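Local coordinates for processed glycerol phosphate lipoteichoic acid synthase 2 (Bacillus subtilis, PDB 2W8D), which belongs to the sulfatase family of the alkaline phosphatase clan and binds a magnesium ion in its folded C-terminal domain, at residues A117-K122 with L321-K326; T325-M330 with E405-K410; M91-Y96 with N110-V115. All blocks are in the same frame, centred on the assembly; numbering follows the deposited sequence.

Contact 1. Residues A117-K122 with L321-K326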
loop_
_atom_site.group_PDB
_atom_site.type_symbol
_atom_site.label_atom_id
_atom_site.label_comp_id
_atom_site.label_asym_id
_atom_site.label_seq_id
_atom_site.Cartn_x
_atom_site.Cartn_y
_atom_site.Cartn_z
ATOM N N ALA A 117 12.316 3.074 10.928
ATOM C CA ALA A 117 13.634 3.463 11.450
ATOM C C ALA A 117 13.719 4.970 11.739
ATOM O O ALA A 117 14.288 5.380 12.761
ATOM C CB ALA A 117 14.746 3.018 10.529
ATOM N N ILE A 118 13.132 5.780 10.854
ATOM C CA ILE A 118 13.028 7.219 11.068
ATOM C C ILE A 118 12.332 7.495 12.410
ATOM O O ILE A 118 12.820 8.251 13.250
ATOM C CB ILE A 118 12.258 7.925 9.906
ATOM C CG1 ILE A 118 13.067 7.810 8.619
ATOM C CG2 ILE A 118 11.974 9.419 10.259
ATOM C CD1 ILE A 118 12.412 8.333 7.377
ATOM N N LEU A 119 11.203 6.830 12.598
ATOM C CA LEU A 119 10.391 6.983 13.777
ATOM C C LEU A 119 11.024 6.540 15.111
ATOM O O LEU A 119 10.465 6.833 16.160
ATOM C CB LEU A 119 9.036 6.322 13.535
ATOM C CG LEU A 119 8.226 7.131 12.518
ATOM C CD1 LEU A 119 6.861 6.528 12.223
ATOM C CD2 LEU A 119 8.100 8.583 13.040
ATOM N N LYS A 120 12.181 5.866 15.082
ATOM C CA LYS A 120 12.840 5.425 16.320
ATOM C C LYS A 120 13.249 6.599 17.180
ATOM O O LYS A 120 13.202 6.517 18.396
ATOM C CB LYS A 120 14.094 4.573 16.045
ATOM C CG LYS A 120 13.865 3.073 16.108
ATOM C CD LYS A 120 14.589 2.397 14.962
ATOM C CE LYS A 120 13.821 1.165 14.445
ATOM N NZ LYS A 120 13.702 0.038 15.431
ATOM N N SER A 121 13.679 7.676 16.534
ATOM C CA SER A 121 14.135 8.882 17.220
ATOM C C SER A 121 12.962 9.617 17.883
ATOM O O SER A 121 13.169 10.493 18.741
ATOM C CB SER A 121 14.827 9.808 16.225
ATOM O OG SER A 121 13.949 10.103 15.150
ATOM N N LYS A 122 11.748 9.257 17.476
ATOM C CA LYS A 122 10.523 9.637 18.168
ATOM C C LYS A 122 9.987 8.522 19.104
ATOM O O LYS A 122 8.866 8.621 19.590
ATOM C CB LYS A 122 9.436 10.100 17.162
ATOM C CG LYS A 122 9.550 11.585 16.701
ATOM C CD LYS A 122 8.177 12.349 16.737
ATOM C CE LYS A 122 7.200 11.921 15.596
ATOM N NZ LYS A 122 5.764 12.470 15.630
ATOM N N LEU A 321 2.367 13.152 10.920
ATOM C CA LEU A 321 2.999 12.982 12.237
ATOM C C LEU A 321 3.939 14.118 12.604
ATOM O O LEU A 321 4.570 14.107 13.664
ATOM C CB LEU A 321 3.762 11.660 12.291
ATOM C CG LEU A 321 3.000 10.342 12.203
ATOM C CD1 LEU A 321 4.007 9.220 11.990
ATOM C CD2 LEU A 321 2.219 10.110 13.481
ATOM N N GLY A 322 4.044 15.103 11.729
ATOM C CA GLY A 322 4.894 16.251 12.024
ATOM C C GLY A 322 6.358 16.008 11.718
ATOM O O GLY A 322 7.205 16.738 12.193
ATOM N N VAL A 323 6.682 14.998 10.909
ATOM C CA VAL A 323 8.090 14.836 10.547
ATOM C C VAL A 323 8.461 15.259 9.140
ATOM O O VAL A 323 7.879 14.831 8.162
ATOM C CB VAL A 323 8.781 13.523 11.095
ATOM C CG1 VAL A 323 7.785 12.551 11.673
ATOM C CG2 VAL A 323 9.736 12.883 10.086
ATOM N N ASP A 324 9.437 16.151 9.090
ATOM C CA ASP A 324 9.934 16.759 7.865
ATOM C C ASP A 324 10.756 15.781 7.019
ATOM O O ASP A 324 11.777 15.261 7.475
ATOM C CB ASP A 324 10.787 17.991 8.227
ATOM C CG ASP A 324 11.344 18.704 7.001
ATOM O OD1 ASP A 324 10.813 18.484 5.876
ATOM O OD2 ASP A 324 12.306 19.490 7.175
ATOM N N THR A 325 10.312 15.570 5.778
ATOM C CA THR A 325 10.899 14.577 4.883
ATOM C C THR A 325 11.851 15.148 3.831
ATOM O O THR A 325 12.348 14.402 2.984
ATOM C CB THR A 325 9.818 13.745 4.165
ATOM O OG1 THR A 325 8.922 14.612 3.467
ATOM C CG2 THR A 325 9.046 12.890 5.143
ATOM N N LYS A 326 12.104 16.452 3.884
ATOM C CA LYS A 326 13.014 17.112 2.940
ATOM C C LYS A 326 14.432 16.541 2.911
ATOM O O LYS A 326 15.105 16.619 1.885
ATOM C CB LYS A 326 13.078 18.633 3.190
ATOM C CG LYS A 326 13.664 19.427 2.004
ATOM C CD LYS A 326 13.346 20.932 2.046
ATOM C CE LYS A 326 13.446 21.575 0.648
ATOM N NZ LYS A 326 12.442 22.687 0.460
#

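Contact 2. Residues T325-M330 with E405-K410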
loop_
_atom_site.group_PDB
_atom_site.type_symbol
_atom_site.label_atom_id
_atom_site.label_comp_id
_atom_site.label_asym_id
_atom_site.label_seq_id
_atom_site.Cartn_x
_atom_site.Cartn_y
_atom_site.Cartn_z
ATOM N N THR A 325 10.312 15.570 5.778
ATOM C CA THR A 325 10.899 14.577 4.883
ATOM C C THR A 325 11.851 15.148 3.831
ATOM O O THR A 325 12.348 14.402 2.984
ATOM C CB THR A 325 9.818 13.745 4.165
ATOM O OG1 THR A 325 8.922 14.612 3.467
ATOM C CG2 THR A 325 9.046 12.890 5.143
ATOM N N LYS A 326 12.104 16.452 3.884
ATOM C CA LYS A 326 13.014 17.112 2.940
ATOM C C LYS A 326 14.432 16.541 2.911
ATOM O O LYS A 326 15.105 16.619 1.885
ATOM C CB LYS A 326 13.078 18.633 3.190
ATOM C CG LYS A 326 13.664 19.427 2.004
ATOM C CD LYS A 326 13.346 20.932 2.046
ATOM C CE LYS A 326 13.446 21.575 0.648
ATOM N NZ LYS A 326 12.442 22.687 0.460
ATOM N N ASP A 327 14.893 15.995 4.030
ATOM C CA ASP A 327 16.260 15.481 4.076
ATOM C C ASP A 327 16.402 13.998 3.681
ATOM O O ASP A 327 17.512 13.478 3.620
ATOM C CB ASP A 327 16.918 15.768 5.428
ATOM C CG ASP A 327 18.412 16.068 5.294
ATOM O OD1 ASP A 327 18.918 16.109 4.148
ATOM O OD2 ASP A 327 19.091 16.272 6.325
ATOM N N TYR A 328 15.291 13.333 3.378
ATOM C CA TYR A 328 15.324 11.928 2.940
ATOM C C TYR A 328 15.228 11.752 1.444
ATOM O O TYR A 328 14.551 12.513 0.758
ATOM C CB TYR A 328 14.202 11.136 3.597
ATOM C CG TYR A 328 14.288 11.202 5.084
ATOM C CD1 TYR A 328 15.253 10.465 5.771
ATOM C CD2 TYR A 328 13.430 12.021 5.815
ATOM C CE1 TYR A 328 15.346 10.515 7.138
ATOM C CE2 TYR A 328 13.528 12.087 7.202
ATOM C CZ TYR A 328 14.495 11.327 7.849
ATOM O OH TYR A 328 14.613 11.377 9.219
ATOM N N LEU A 329 15.864 10.701 0.947
ATOM C CA LEU A 329 15.816 10.394 -0.464
ATOM C C LEU A 329 14.643 9.456 -0.722
ATOM O O LEU A 329 14.781 8.233 -0.657
ATOM C CB LEU A 329 17.147 9.805 -0.923
ATOM C CG LEU A 329 18.380 10.708 -0.771
ATOM C CD1 LEU A 329 19.509 10.124 -1.562
ATOM C CD2 LEU A 329 18.118 12.146 -1.235
HETATM N N MSE A 330 13.490 10.065 -0.992
HETATM C CA MSE A 330 12.229 9.390 -1.172
HETATM C C MSE A 330 11.667 9.801 -2.523
HETATM O O MSE A 330 11.735 10.960 -2.897
HETATM C CB MSE A 330 11.265 9.774 -0.059
HETATM C CG MSE A 330 11.557 9.080 1.261
HETATM SE SE MSE A 330 10.292 9.548 2.684
HETATM C CE MSE A 330 10.828 8.156 3.951
ATOM N N GLU A 405 23.661 10.483 4.777
ATOM C CA GLU A 405 23.184 10.623 6.157
ATOM C C GLU A 405 22.209 11.790 6.333
ATOM O O GLU A 405 22.621 12.949 6.281
ATOM C CB GLU A 405 24.341 10.770 7.143
ATOM C CG GLU A 405 25.669 10.158 6.681
ATOM C CD GLU A 405 26.459 9.547 7.826
ATOM O OE1 GLU A 405 27.600 10.004 8.090
ATOM O OE2 GLU A 405 25.932 8.603 8.463
ATOM N N PRO A 406 20.912 11.483 6.539
ATOM C CA PRO A 406 19.907 12.494 6.864
ATOM C C PRO A 406 20.126 12.932 8.300
ATOM O O PRO A 406 20.778 12.212 9.047
ATOM C CB PRO A 406 18.573 11.739 6.731
ATOM C CG PRO A 406 18.903 10.438 6.037
ATOM C CD PRO A 406 20.319 10.139 6.458
ATOM N N LYS A 407 19.568 14.078 8.690
ATOM C CA LYS A 407 19.970 14.721 9.948
ATOM C C LYS A 407 19.519 14.020 11.224
ATOM O O LYS A 407 20.290 13.896 12.180
ATOM C CB LYS A 407 19.581 16.215 9.996
ATOM C CG LYS A 407 20.775 17.211 9.963
ATOM C CD LYS A 407 22.008 16.698 10.732
ATOM C CE LYS A 407 22.027 17.115 12.220
ATOM N NZ LYS A 407 23.022 16.314 12.978
ATOM N N GLY A 408 18.272 13.577 11.259
ATOM C CA GLY A 408 17.795 12.960 12.482
ATOM C C GLY A 408 18.460 11.612 12.610
ATOM O O GLY A 408 18.871 11.209 13.684
ATOM N N PHE A 409 18.633 10.976 11.460
ATOM C CA PHE A 409 18.720 9.530 11.339
ATOM C C PHE A 409 19.896 8.847 11.978
ATOM O O PHE A 409 21.054 9.190 11.732
ATOM C CB PHE A 409 18.711 9.150 9.874
ATOM C CG PHE A 409 18.387 7.723 9.641
ATOM C CD1 PHE A 409 17.066 7.286 9.721
ATOM C CD2 PHE A 409 19.390 6.814 9.332
ATOM C CE1 PHE A 409 16.753 5.964 9.520
ATOM C CE2 PHE A 409 19.087 5.477 9.113
ATOM C CZ PHE A 409 17.769 5.045 9.208
ATOM N N LYS A 410 19.592 7.821 12.749
ATOM C CA LYS A 410 20.650 6.936 13.184
ATOM C C LYS A 410 20.579 5.579 12.463
ATOM O O LYS A 410 19.546 4.900 12.453
ATOM C CB LYS A 410 20.678 6.824 14.711
ATOM C CG LYS A 410 19.336 6.427 15.328
ATOM C CD LYS A 410 19.388 4.999 15.872
ATOM C CE LYS A 410 20.134 4.938 17.239
ATOM N NZ LYS A 410 21.612 4.774 17.086
#

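Contact 3. Residues M91-Y96 with N110-V115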
loop_
_atom_site.group_PDB
_atom_site.type_symbol
_atom_site.label_atom_id
_atom_site.label_comp_id
_atom_site.label_asym_id
_atom_site.label_seq_id
_atom_site.Cartn_x
_atom_site.Cartn_y
_atom_site.Cartn_z
HETATM N N MSE A 91 5.732 1.302 0.988
HETATM C CA MSE A 91 5.169 1.915 2.203
HETATM C C MSE A 91 6.290 2.305 3.135
HETATM O O MSE A 91 6.238 3.364 3.724
HETATM C CB MSE A 91 4.231 0.979 2.990
HETATM C CG MSE A 91 3.018 0.487 2.238
HETATM SE SE MSE A 91 1.860 1.934 1.601
HETATM C CE MSE A 91 1.608 1.356 -0.249
ATOM N N GLU A 92 7.292 1.437 3.281
ATOM C CA GLU A 92 8.393 1.710 4.229
ATOM C C GLU A 92 9.499 2.583 3.650
ATOM O O GLU A 92 10.243 3.157 4.404
ATOM C CB GLU A 92 9.034 0.428 4.794
ATOM C CG GLU A 92 8.142 -0.634 5.470
ATOM C CD GLU A 92 6.859 -0.116 6.096
ATOM O OE1 GLU A 92 6.843 0.986 6.669
ATOM O OE2 GLU A 92 5.847 -0.828 6.035
ATOM N N ASN A 93 9.625 2.685 2.325
ATOM C CA ASN A 93 10.820 3.347 1.770
ATOM C C ASN A 93 10.611 4.501 0.821
ATOM O O ASN A 93 11.523 5.291 0.636
ATOM C CB ASN A 93 11.747 2.325 1.120
ATOM C CG ASN A 93 12.267 1.346 2.106
ATOM O OD1 ASN A 93 13.157 1.675 2.877
ATOM N ND2 ASN A 93 11.707 0.118 2.116
ATOM N N SER A 94 9.430 4.581 0.221
ATOM C CA SER A 94 9.135 5.551 -0.840
ATOM C C SER A 94 10.175 5.425 -1.949
ATOM O O SER A 94 10.725 6.403 -2.460
ATOM C CB SER A 94 9.024 6.977 -0.285
ATOM O OG SER A 94 8.416 7.831 -1.232
ATOM N N LEU A 95 10.470 4.177 -2.267
ATOM C CA LEU A 95 11.346 3.809 -3.365
ATOM C C LEU A 95 10.699 2.678 -4.147
ATOM O O LEU A 95 10.077 1.786 -3.583
ATOM C CB LEU A 95 12.712 3.362 -2.857
ATOM C CG LEU A 95 13.637 4.365 -2.178
ATOM C CD1 LEU A 95 14.866 3.601 -1.644
ATOM C CD2 LEU A 95 14.012 5.479 -3.177
ATOM N N TYR A 96 10.844 2.725 -5.461
ATOM C CA TYR A 96 10.272 1.702 -6.329
ATOM C C TYR A 96 10.953 0.334 -6.168
ATOM O O TYR A 96 12.158 0.241 -5.918
ATOM C CB TYR A 96 10.339 2.155 -7.797
ATOM C CG TYR A 96 9.416 3.291 -8.060
ATOM C CD1 TYR A 96 8.098 3.058 -8.466
ATOM C CD2 TYR A 96 9.835 4.601 -7.872
ATOM C CE1 TYR A 96 7.216 4.122 -8.687
ATOM C CE2 TYR A 96 8.986 5.651 -8.068
ATOM C CZ TYR A 96 7.688 5.428 -8.486
ATOM O OH TYR A 96 6.853 6.502 -8.689
ATOM N N ASN A 110 20.666 -4.313 1.137
ATOM C CA ASN A 110 20.819 -2.865 0.931
ATOM C C ASN A 110 20.808 -2.119 2.289
ATOM O O ASN A 110 20.222 -2.620 3.257
ATOM C CB ASN A 110 19.757 -2.308 -0.044
ATOM C CG ASN A 110 20.236 -2.315 -1.502
ATOM O OD1 ASN A 110 21.076 -3.138 -1.899
ATOM N ND2 ASN A 110 19.724 -1.391 -2.292
ATOM N N THR A 111 21.468 -0.959 2.366
ATOM C CA THR A 111 21.281 -0.053 3.495
ATOM C C THR A 111 20.008 0.784 3.280
ATOM O O THR A 111 19.844 1.459 2.260
ATOM C CB THR A 111 22.513 0.865 3.727
ATOM O OG1 THR A 111 23.691 0.068 4.034
ATOM C CG2 THR A 111 22.234 1.864 4.866
ATOM N N LEU A 112 19.095 0.718 4.239
ATOM C CA LEU A 112 17.816 1.396 4.114
ATOM C C LEU A 112 17.580 2.442 5.205
ATOM O O LEU A 112 18.162 2.374 6.294
ATOM C CB LEU A 112 16.682 0.364 4.093
ATOM C CG LEU A 112 16.683 -0.614 2.916
ATOM C CD1 LEU A 112 15.505 -1.515 3.052
ATOM C CD2 LEU A 112 16.655 0.111 1.578
ATOM N N GLN A 113 16.727 3.416 4.897
ATOM C CA GLN A 113 16.380 4.451 5.862
ATOM C C GLN A 113 14.864 4.549 5.928
ATOM O O GLN A 113 14.262 5.551 5.563
ATOM C CB GLN A 113 17.099 5.762 5.531
ATOM C CG GLN A 113 18.604 5.506 5.441
ATOM C CD GLN A 113 19.433 6.650 4.902
ATOM O OE1 GLN A 113 18.965 7.427 4.097
ATOM N NE2 GLN A 113 20.702 6.725 5.326
ATOM N N SER A 114 14.258 3.466 6.392
ATOM C CA SER A 114 12.805 3.316 6.434
ATOM C C SER A 114 12.080 4.201 7.450
ATOM O O SER A 114 12.683 4.693 8.415
ATOM C CB SER A 114 12.470 1.874 6.787
ATOM O OG SER A 114 13.095 0.993 5.872
ATOM N N VAL A 115 10.778 4.337 7.240
ATOM C CA VAL A 115 9.863 4.954 8.186
ATOM C C VAL A 115 9.941 4.338 9.594
ATOM O O VAL A 115 10.193 5.053 10.548
ATOM C CB VAL A 115 8.427 4.919 7.639
ATOM C CG1 VAL A 115 7.502 5.667 8.560
ATOM C CG2 VAL A 115 8.415 5.554 6.236
HETATM O O HOH W 1 15.013 3.618 2.635
#

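Contact 1. Residues A117-K122 with L321-K326
A lysine ammonium that reaches over the end of a helix sets this contact apart: Lys122 NZ donates to the backbone oxygen Leu321 O over 2.8 Å. Helix 313-320 has just ended here, and Gly322, with positive phi and two bonds back into the last turn, closes it as a Schellman motif. The amine approaches with a C=O...N angle of 145°, only 16° out of the carbonyl plane. To get there the lysine chain kinks twice; the second bend (chi3 -73°) places CE 4.0 Å from Val323 CG1.

Apart from this polar bond the contact is hydrocarbon. Leu119 and Leu321 cross at about a right angle and meet through their branches, Leu119 CD1 lying 3.9 Å from Leu321 CD1. Val323 uses both methyls: CG2 faces Ile118 CG2 at 4.1 Å, while CG1 also nears Leu119 CD2. Leu318 of helix 313-320 touches both Leu119 and Val323 and continues the apolar layer. On the other segment, Ser121 OG, in the 3-10 segment 119-121, bonds Ile118 O nearly along the C=O axis.

The C-terminal end of a helix presents the negative end of its dipole, so a lysine placed there probably gains some electrostatic stabilisation while its CE packs on Val323.

Contact 2. Residues T325-M330 with E405-K410
Tyr328 and Pro406 form the tight half of this contact, and Asp327 with Lys407 the loose one. The side chains of Tyr328 and Pro406 cross at about a right angle, with Tyr328 CE1 3.5 Å from Pro406 CB and Tyr328 CD1 3.7 Å from Pro406 CG, so that one ring bond of the tyrosine rests against two carbons of the pyrrolidine. The chi1 of -58° sets Tyr328 CG anti to its own carbonyl carbon, beside the backbone N. Phe409 adds a more distant touch, its CD1 4.5 Å from Tyr328 CE1. The apolar cluster runs on into the rest of the domain: Tyr328 also packs on Ile118, Phe409 on Ala117 and Pro406 on Gln113.

Toward solvent the fit slackens. Asp327 and Lys407 lie side by side and point the same way, yet they form no salt bridge with each other. Asp327 OD2 instead takes the backbone Lys407 N in a weak bond of 3.3 Å, bent to 130° at the hydrogen, and brushes Lys407 CB, while the rest of the lysine leads away. Asp327 OD1 has a long, weak ion pair with Lys15. A firmer link comes from Tyr404, whose OH is hydrogen-bonded to Asp327 O.

Asp327 and Tyr328 are the third and fourth residues of a type I beta turn, Thr325 to Tyr328, closed by Tyr328 N to Thr325 O at 3.2 Å; the contact is a turn docked against the irregular chain that follows helix 380-397.

Contact 3. Residues M91-Y96 with N110-V115
Val115 and Glu92 join one helix end to another, just after Ser114, the N-cap residue of helix 115-118: Val115 N, in the first turn of that helix, donates to Glu92 O near the close of helix 86-93, over 3.1 Å and nearly straight at 162°. The bond pairs an amide at a helix N-terminus with a carbonyl at a helix C-terminus, groups that each helix leaves without an internal partner. Val115 CG2 settles 3.5 Å from the same oxygen, with Ala314 and Leu318 of helix 313-320 touching this valine as well.

Although Ser114 occupies the N-cap position, its side chain makes no capping bond and its OG is used on Asn93 instead. Followed outward, the serine CB sits 3.5 Å from Glu92 O. Its OG, set anti to the serine carbonyl carbon (chi1 -55°), turns to the neighbouring helix and donates to Asn93 OD1 over 3.1 Å, arriving from above the amide plane.

Asn93 is gripped at both ends. Its ND2 binds Phe89 O, inside its own helix, and Glu146, whereas OD1 has Leu112 packed against it through CB, CD1 and CD2. Ser94 then turns to positive phi and releases the chain from the helix. Met91, two residues before Asn93 in the helix and modelled as selenomethionine, has its side chain about 11 Å from the bound magnesium ion.

Between the segments one water donates to Asn93 OD1 at 2.7 Å and accepts from Gln113 N at 2.8 Å.

The three contacts make one continuous patch on the same side of the chain's centre. Contact 3 comes first along the sequence; its 110-115 segment runs straight into helix 115-118, which carries contact 1, and contacts 1 and 2 share Thr325 and Lys326. The centres of contacts 1 and 2 lie about 9 Å apart. Those of contacts 2 and 3 are about 11 Å apart, and those of contacts 1 and 3 about 13 Å. Ile118 links all three, touching Tyr328, Met330 and the backbone of Gln113. Helix 313-320 borders every contact. Contact 2 joins the late 405-410 segment to this patch, which lies largely in the sulfatase-family region.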